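Local coordinates for putative acetyltransferase (Clostridium difficile, PDB 3DSB) that is probably a GNAT-family acetyltransferase that transfers an acyl group, most likely acetyl from acetyl-CoA, to an acceptor, at the interface of chains A and B. Residues are numbered along the deposited sequence; one frame, centred on the assembly and turned at random. Chains: chain A/B, Putative acetyltransferase.

Contact 1: the interface of chains A and B. Residues chain A 128, 144-148; chain B 126-128, 144.
A:Asn148 and B:Val126 pair through their backbones in both directions. A:Asn148 N donates to B:Val126 O at 2.8 Å, and B:Val126 N donates to A:Asn148 O at 3.0 Å. Two residues further along chain B, B:Lys128 N donates to A:Asp146 O at 2.9 Å. The B:Lys128 side chain then runs extended over A:Asp146 and A:Asn148. Its CD lies 3.3 Å from the carboxylate oxygen OD1 of A:Asp146, and its CG packs on one face of the A:Asn148 amide. The ammonium NZ reaches chain A acids through water: water 2 leads to A:Glu144 OE2 and water 3 to A:Asp146 OD1. B:Glu144 OE2 lies over the other face of the A:Asn148 amide, the planes 47° apart, rather than at its N-H. Water 1 joins A:Asn148 OD1, B:Glu144 OE2 and A:Lys128 NZ. A:Lys128 NZ and B:Glu144 OE2 are 4.2 Å apart and meet through this water, not directly. CG of A:Tyr147 is anti to its carbonyl carbon (chi1 -62°), which sets the ring edge against the B:Val126–B:Glu127 peptide. The site pairs the start of A strand 147-152 antiparallel with the end of B strand 119-127, part of what looks like an exchange of strand 147-152 between subunits.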
# COMPACT_ATOMS: atom_id res chain seq x y z
N LYS A 128 -8.00 10.58 -11.00
CA LYS A 128 -9.43 10.88 -11.25
C LYS A 128 -9.67 11.28 -12.71
O LYS A 128 -10.77 11.11 -13.22
CB LYS A 128 -9.93 12.02 -10.34
CG LYS A 128 -9.95 11.64 -8.87
CD LYS A 128 -10.50 12.76 -8.01
CE LYS A 128 -10.55 12.33 -6.54
NZ LYS A 128 -10.83 13.49 -5.63
N GLU A 144 -15.45 1.30 -7.71
CA GLU A 144 -14.89 2.41 -6.98
C GLU A 144 -15.22 2.34 -5.48
O GLU A 144 -16.36 2.07 -5.08
CB GLU A 144 -15.44 3.69 -7.60
CG GLU A 144 -14.86 4.90 -7.06
CD GLU A 144 -15.28 6.14 -7.86
OE1 GLU A 144 -16.19 6.06 -8.74
OE2 GLU A 144 -14.67 7.19 -7.59
N CYS A 145 -14.21 2.60 -4.65
CA CYS A 145 -14.29 2.56 -3.17
C CYS A 145 -14.71 3.90 -2.60
O CYS A 145 -14.64 4.92 -3.27
CB CYS A 145 -12.90 2.28 -2.60
SG CYS A 145 -12.21 0.74 -3.06
N ASP A 146 -15.10 3.89 -1.34
CA ASP A 146 -15.62 5.08 -0.69
C ASP A 146 -14.53 5.74 0.16
O ASP A 146 -14.77 6.07 1.32
CB ASP A 146 -16.79 4.67 0.20
CG ASP A 146 -17.54 5.84 0.74
OD1 ASP A 146 -17.64 6.89 0.09
OD2 ASP A 146 -18.03 5.64 1.87
N TYR A 147 -13.35 5.94 -0.43
CA TYR A 147 -12.25 6.53 0.32
C TYR A 147 -11.64 7.68 -0.43
O TYR A 147 -11.65 7.72 -1.67
CB TYR A 147 -11.11 5.53 0.47
CG TYR A 147 -11.41 4.28 1.22
CD1 TYR A 147 -11.66 4.29 2.59
CD2 TYR A 147 -11.37 3.05 0.56
CE1 TYR A 147 -11.98 3.07 3.28
CE2 TYR A 147 -11.62 1.86 1.22
CZ TYR A 147 -11.94 1.86 2.56
OH TYR A 147 -12.20 0.61 3.15
N ASN A 148 -11.09 8.61 0.35
CA ASN A 148 -10.20 9.63 -0.20
C ASN A 148 -8.78 9.35 0.23
O ASN A 148 -8.58 8.85 1.35
CB ASN A 148 -10.58 11.03 0.33
CG ASN A 148 -11.95 11.50 -0.17
OD1 ASN A 148 -12.28 11.24 -1.32
ND2 ASN A 148 -12.74 12.16 0.69
N VAL B 126 -8.86 7.31 3.85
CA VAL B 126 -9.88 7.44 4.86
C VAL B 126 -11.27 7.49 4.21
O VAL B 126 -11.42 7.92 3.08
CB VAL B 126 -9.62 8.74 5.65
CG1 VAL B 126 -9.67 9.97 4.74
CG2 VAL B 126 -10.56 8.92 6.87
N GLU B 127 -12.25 6.98 4.95
CA GLU B 127 -13.63 6.97 4.46
C GLU B 127 -14.08 8.37 4.09
O GLU B 127 -13.85 9.32 4.84
CB GLU B 127 -14.55 6.45 5.57
CG GLU B 127 -14.53 4.95 5.69
CD GLU B 127 -15.30 4.45 6.89
OE1 GLU B 127 -16.21 5.17 7.33
OE2 GLU B 127 -14.98 3.34 7.38
N LYS B 128 -14.75 8.51 2.95
CA LYS B 128 -15.27 9.84 2.57
C LYS B 128 -16.25 10.42 3.61
O LYS B 128 -16.33 11.63 3.72
CB LYS B 128 -15.97 9.81 1.20
CG LYS B 128 -15.05 9.34 0.07
CD LYS B 128 -15.83 9.26 -1.25
CE LYS B 128 -14.89 8.96 -2.44
NZ LYS B 128 -15.61 8.39 -3.61
N GLU B 144 -5.64 16.34 0.32
CA GLU B 144 -6.30 15.33 -0.47
C GLU B 144 -5.65 15.17 -1.83
O GLU B 144 -5.32 16.15 -2.53
CB GLU B 144 -7.75 15.77 -0.63
CG GLU B 144 -8.61 14.72 -1.21
CD GLU B 144 -10.10 15.03 -1.08
OE1 GLU B 144 -10.48 16.08 -0.52
OE2 GLU B 144 -10.89 14.21 -1.53
O HOH W 1 -10.31 12.45 -3.30
O HOH W 2 -13.58 7.80 -5.20
O HOH W 3 -17.90 6.33 -3.06

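Contact 2: the interface of chains A and B. Residues chain A 125, 149-152; chain B 86, 122-123, 145, 147.
A:Glu151 and B:Arg123 meet because A:Glu151 CG sits between its backbone N and carbonyl carbon (chi1 75°) while B:Arg123 CG is anti to its own carbonyl carbon (chi1 -66°). The two side chains then lie side by side, pointing the same way. B:Arg123 grips one carboxylate oxygen side-on in a salt bridge with two hydrogen bonds: NE is 3.1 Å and NH2 3.2 Å from A:Glu151 OE1. Both donors come from the same face of the carboxylate, NE on the anti side and NH2 on the syn side. OE1 lies in the guanidinium plane, although the two flat groups are turned 39° apart. B:Cys145 SG packs along the A:Glu151 chain, 3.6 Å from CB. Water 6 links A:Glu151 OE2 to the phenol OH of B:Tyr147.

The A:Tyr125 ring approaches B:Tyr147 edge-to-face, its CD1 3.8 Å above that ring and toward the rim. The selenium of A:Met149 (selenomethionine) lies at the edge of the B:Trp86 ring. Backbone bonds frame the site: B:Cys145 N to A:Met149 O, and A:Tyr152 N to B:Met122 O. B:Arg123 and B:Tyr147 line one trimethyl glycine pocket and A:Tyr125 another; the ligand may come from crystallisation. The interface joins the subunits and probably helps to shape these pockets.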
# COMPACT_ATOMS: atom_id res chain seq x y z
N TYR A 125 -5.22 2.23 -7.02
CA TYR A 125 -5.63 3.67 -7.10
C TYR A 125 -5.29 4.18 -8.49
O TYR A 125 -4.31 3.74 -9.11
CB TYR A 125 -5.02 4.56 -5.95
CG TYR A 125 -3.49 4.56 -5.91
CD1 TYR A 125 -2.76 5.48 -6.68
CD2 TYR A 125 -2.77 3.62 -5.16
CE1 TYR A 125 -1.35 5.48 -6.71
CE2 TYR A 125 -1.36 3.64 -5.13
CZ TYR A 125 -0.66 4.55 -5.95
OH TYR A 125 0.74 4.57 -6.02
N MSE A 149 -7.81 9.70 -0.61
CA MSE A 149 -6.41 9.56 -0.21
C MSE A 149 -5.88 10.94 0.19
O MSE A 149 -6.30 11.96 -0.39
CB MSE A 149 -5.63 8.99 -1.37
CG MSE A 149 -5.77 7.48 -1.43
SE MSE A 149 -5.00 6.74 -3.03
CE MSE A 149 -3.37 7.98 -3.04
N TYR A 150 -4.99 10.97 1.19
CA TYR A 150 -4.29 12.21 1.58
C TYR A 150 -2.81 11.97 1.51
O TYR A 150 -2.37 10.81 1.66
CB TYR A 150 -4.66 12.59 3.04
CG TYR A 150 -6.02 13.21 3.13
CD1 TYR A 150 -6.15 14.58 3.29
CD2 TYR A 150 -7.18 12.43 3.05
CE1 TYR A 150 -7.39 15.18 3.33
CE2 TYR A 150 -8.45 13.02 3.08
CZ TYR A 150 -8.54 14.40 3.23
OH TYR A 150 -9.78 15.03 3.27
N GLU A 151 -2.02 13.03 1.31
CA GLU A 151 -0.58 12.83 1.32
C GLU A 151 0.15 14.03 1.88
O GLU A 151 -0.34 15.19 1.83
CB GLU A 151 -0.07 12.51 -0.07
CG GLU A 151 -0.00 13.69 -1.00
CD GLU A 151 0.46 13.31 -2.40
OE1 GLU A 151 1.14 12.25 -2.56
OE2 GLU A 151 0.24 14.12 -3.33
N TYR A 152 1.33 13.74 2.41
CA TYR A 152 2.23 14.77 2.88
C TYR A 152 3.35 14.87 1.86
O TYR A 152 3.90 13.83 1.44
CB TYR A 152 2.78 14.40 4.27
CG TYR A 152 4.05 15.15 4.67
CD1 TYR A 152 4.03 16.53 4.89
CD2 TYR A 152 5.26 14.46 4.85
CE1 TYR A 152 5.20 17.22 5.25
CE2 TYR A 152 6.44 15.14 5.22
CZ TYR A 152 6.40 16.51 5.41
OH TYR A 152 7.55 17.17 5.76
N TRP B 86 2.40 4.26 4.18
CA TRP B 86 0.94 4.39 4.25
C TRP B 86 0.52 4.29 5.69
O TRP B 86 0.68 3.23 6.31
CB TRP B 86 0.29 3.27 3.43
CG TRP B 86 0.32 3.54 1.97
CD1 TRP B 86 1.34 3.30 1.11
CD2 TRP B 86 -0.69 4.22 1.23
NE1 TRP B 86 0.99 3.71 -0.19
CE2 TRP B 86 -0.27 4.27 -0.13
CE3 TRP B 86 -1.98 4.67 1.55
CZ2 TRP B 86 -1.05 4.86 -1.14
CZ3 TRP B 86 -2.74 5.26 0.55
CH2 TRP B 86 -2.29 5.33 -0.78
N MSE B 122 4.29 9.89 1.64
CA MSE B 122 3.61 9.49 2.88
C MSE B 122 2.14 9.71 2.60
O MSE B 122 1.71 10.83 2.29
CB MSE B 122 4.06 10.39 4.04
CG MSE B 122 3.46 9.96 5.33
SE MSE B 122 4.07 11.04 6.82
CE MSE B 122 2.36 11.91 7.12
N ARG B 123 1.35 8.63 2.68
CA ARG B 123 -0.05 8.69 2.26
C ARG B 123 -0.94 7.96 3.26
O ARG B 123 -0.44 7.21 4.11
CB ARG B 123 -0.19 8.02 0.89
CG ARG B 123 0.55 8.78 -0.20
CD ARG B 123 0.50 8.15 -1.60
NE ARG B 123 0.91 9.14 -2.61
CZ ARG B 123 1.12 8.88 -3.90
NH1 ARG B 123 1.02 7.65 -4.37
NH2 ARG B 123 1.50 9.87 -4.71
N CYS B 145 -5.48 13.90 -2.21
CA CYS B 145 -4.91 13.54 -3.50
C CYS B 145 -5.97 13.44 -4.58
O CYS B 145 -7.16 13.50 -4.29
CB CYS B 145 -4.23 12.19 -3.41
SG CYS B 145 -3.00 11.99 -2.15
N TYR B 147 -6.86 10.99 -6.62
CA TYR B 147 -7.02 9.59 -7.00
C TYR B 147 -8.34 9.01 -6.52
O TYR B 147 -8.88 9.40 -5.48
CB TYR B 147 -5.97 8.70 -6.36
CG TYR B 147 -4.55 9.04 -6.68
CD1 TYR B 147 -4.01 8.80 -7.95
CD2 TYR B 147 -3.74 9.56 -5.69
CE1 TYR B 147 -2.69 9.14 -8.24
CE2 TYR B 147 -2.41 9.87 -5.96
CZ TYR B 147 -1.90 9.67 -7.22
OH TYR B 147 -0.59 10.00 -7.45
O HOH W 4 -8.06 10.89 -3.32
O HOH W 5 3.62 11.82 -0.44
O HOH W 6 -0.23 12.54 -5.44

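Contact 3: the interface of chains A and B. Residues chain A 126, 133-134, 137-138, 143-144; chain B 149-151.
A:Tyr143 and B:Glu151 share the backbone hydrogen bonds. A:Tyr143 N donates to B:Glu151 O at 3.0 Å, and B:Glu151 N donates to A:Tyr143 O at 2.9 Å. They join A strand 143-144 to one edge of B strand 147-152 in an antiparallel pairing.

The aromatic contact is made by B:Tyr150. Its CG is anti to the carbonyl carbon (chi1 -77°), which carries the ring in among chain A residues. A:Tyr137 meets one face edge-to-face, with the planes 57° apart. Its CD2 stands 3.9 Å above the centre of the B:Tyr150 ring.

Apolar packing closes around the same ring. The backbone of A:Glu144 covers the face opposite A:Tyr137, with CA 3.6 Å above the plane and displaced toward the rim. CB of A:Glu144 also touches CE1 and CZ. CG1 of A:Val126 lies 3.6 Å from CE2 of B:Tyr150. The ring is thus clamped between helix 133-138 and strand 143-144 of chain A, which should restrict its rotation. It probably anchors the B strand in chain A.

Polar atoms also meet the ring and its tip by plain contact. The A:Glu138 chain bends at chi2 and brings its carboxylate to the ring edge, OE2 in the ring plane and 3.6 Å from CE1. At the tip, the phenol OH of B:Tyr150 lies against the aliphatic start of the A:Lys134 side chain, 3.3 Å from both CB and CG.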
# COMPACT_ATOMS: atom_id res chain seq x y z
N VAL A 126 -6.11 5.12 -8.98
CA VAL A 126 -5.95 5.67 -10.31
C VAL A 126 -6.30 7.15 -10.34
O VAL A 126 -7.15 7.61 -9.58
CB VAL A 126 -6.81 4.86 -11.33
CG1 VAL A 126 -8.33 4.94 -11.01
CG2 VAL A 126 -6.52 5.27 -12.78
N ALA A 133 -10.89 4.47 -16.97
CA ALA A 133 -10.63 3.52 -15.86
C ALA A 133 -11.90 2.89 -15.32
O ALA A 133 -11.97 1.67 -15.17
CB ALA A 133 -9.86 4.21 -14.70
N LYS A 134 -12.91 3.69 -15.06
CA LYS A 134 -14.12 3.16 -14.45
C LYS A 134 -14.74 2.01 -15.25
O LYS A 134 -15.01 0.96 -14.70
CB LYS A 134 -15.16 4.26 -14.22
CG LYS A 134 -16.19 3.89 -13.18
CD LYS A 134 -17.04 5.10 -12.83
CE LYS A 134 -18.27 4.70 -12.01
NZ LYS A 134 -19.33 5.76 -12.08
N TYR A 137 -12.32 -1.13 -15.30
CA TYR A 137 -12.32 -1.93 -14.07
C TYR A 137 -13.67 -2.54 -13.76
O TYR A 137 -13.76 -3.68 -13.27
CB TYR A 137 -11.81 -1.12 -12.87
CG TYR A 137 -10.40 -0.66 -13.10
CD1 TYR A 137 -9.44 -1.52 -13.64
CD2 TYR A 137 -10.04 0.66 -12.79
CE1 TYR A 137 -8.14 -1.07 -13.87
CE2 TYR A 137 -8.76 1.11 -13.00
CZ TYR A 137 -7.80 0.24 -13.52
OH TYR A 137 -6.53 0.70 -13.74
N GLU A 138 -14.75 -1.80 -14.03
CA GLU A 138 -16.09 -2.37 -13.83
C GLU A 138 -16.31 -3.65 -14.61
O GLU A 138 -16.93 -4.59 -14.14
CB GLU A 138 -17.16 -1.37 -14.22
CG GLU A 138 -17.91 -0.86 -13.03
CD GLU A 138 -17.33 0.39 -12.43
OE1 GLU A 138 -18.15 1.36 -12.32
OE2 GLU A 138 -16.11 0.40 -12.06
N TYR A 143 -14.73 -2.13 -8.50
CA TYR A 143 -15.62 -0.97 -8.35
C TYR A 143 -15.02 0.07 -7.47
O TYR A 143 -14.15 -0.20 -6.62
CB TYR A 143 -17.02 -1.39 -7.82
CG TYR A 143 -17.61 -2.52 -8.63
CD1 TYR A 143 -18.14 -2.27 -9.87
CD2 TYR A 143 -17.60 -3.85 -8.15
CE1 TYR A 143 -18.69 -3.30 -10.66
CE2 TYR A 143 -18.15 -4.91 -8.95
CZ TYR A 143 -18.67 -4.60 -10.21
OH TYR A 143 -19.23 -5.58 -11.05
N GLU A 144 -15.45 1.30 -7.71
CA GLU A 144 -14.89 2.41 -6.98
C GLU A 144 -15.22 2.34 -5.48
O GLU A 144 -16.36 2.07 -5.08
CB GLU A 144 -15.44 3.69 -7.60
CG GLU A 144 -14.86 4.90 -7.06
CD GLU A 144 -15.28 6.14 -7.86
OE1 GLU A 144 -16.19 6.06 -8.74
OE2 GLU A 144 -14.67 7.19 -7.59
N MSE B 149 -9.83 5.12 -5.49
CA MSE B 149 -9.49 3.72 -5.24
C MSE B 149 -10.56 2.81 -5.82
O MSE B 149 -11.75 3.17 -5.85
CB MSE B 149 -9.33 3.49 -3.75
CG MSE B 149 -7.98 3.92 -3.25
SE MSE B 149 -7.86 3.81 -1.30
CE MSE B 149 -8.93 2.26 -1.04
N TYR B 150 -10.12 1.64 -6.29
CA TYR B 150 -11.02 0.59 -6.77
C TYR B 150 -10.71 -0.70 -6.04
O TYR B 150 -9.55 -0.93 -5.64
CB TYR B 150 -10.83 0.35 -8.28
CG TYR B 150 -11.49 1.42 -9.11
CD1 TYR B 150 -12.72 1.19 -9.72
CD2 TYR B 150 -10.89 2.66 -9.31
CE1 TYR B 150 -13.37 2.18 -10.46
CE2 TYR B 150 -11.52 3.66 -10.05
CZ TYR B 150 -12.77 3.40 -10.63
OH TYR B 150 -13.43 4.36 -11.39
N GLU B 151 -11.71 -1.57 -5.90
CA GLU B 151 -11.45 -2.86 -5.26
C GLU B 151 -12.29 -3.97 -5.87
O GLU B 151 -13.43 -3.73 -6.36
CB GLU B 151 -11.65 -2.80 -3.75
CG GLU B 151 -13.04 -2.66 -3.26
CD GLU B 151 -13.09 -2.43 -1.76
OE1 GLU B 151 -12.06 -2.72 -1.07
OE2 GLU B 151 -14.17 -1.98 -1.27

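Contact 1 is about 10 Å from contact 2 and 11 Å from contact 3, measured between the centres of their C-alpha atoms; contacts 2 and 3 are about 17 Å apart. Contacts 1 and 3 share A:Glu144. All three use strand 147-152, mainly from chain A in contacts 1 and 2 and from chain B in contact 3. By the two-fold symmetry, this strand lies between strands 119-127 and 143-144 of the partner. Contacts 1 and 2 show the first pairing and contact 3 the second. This suggests a strand-exchanged dimer, though the structure alone does not establish the oligomer in solution.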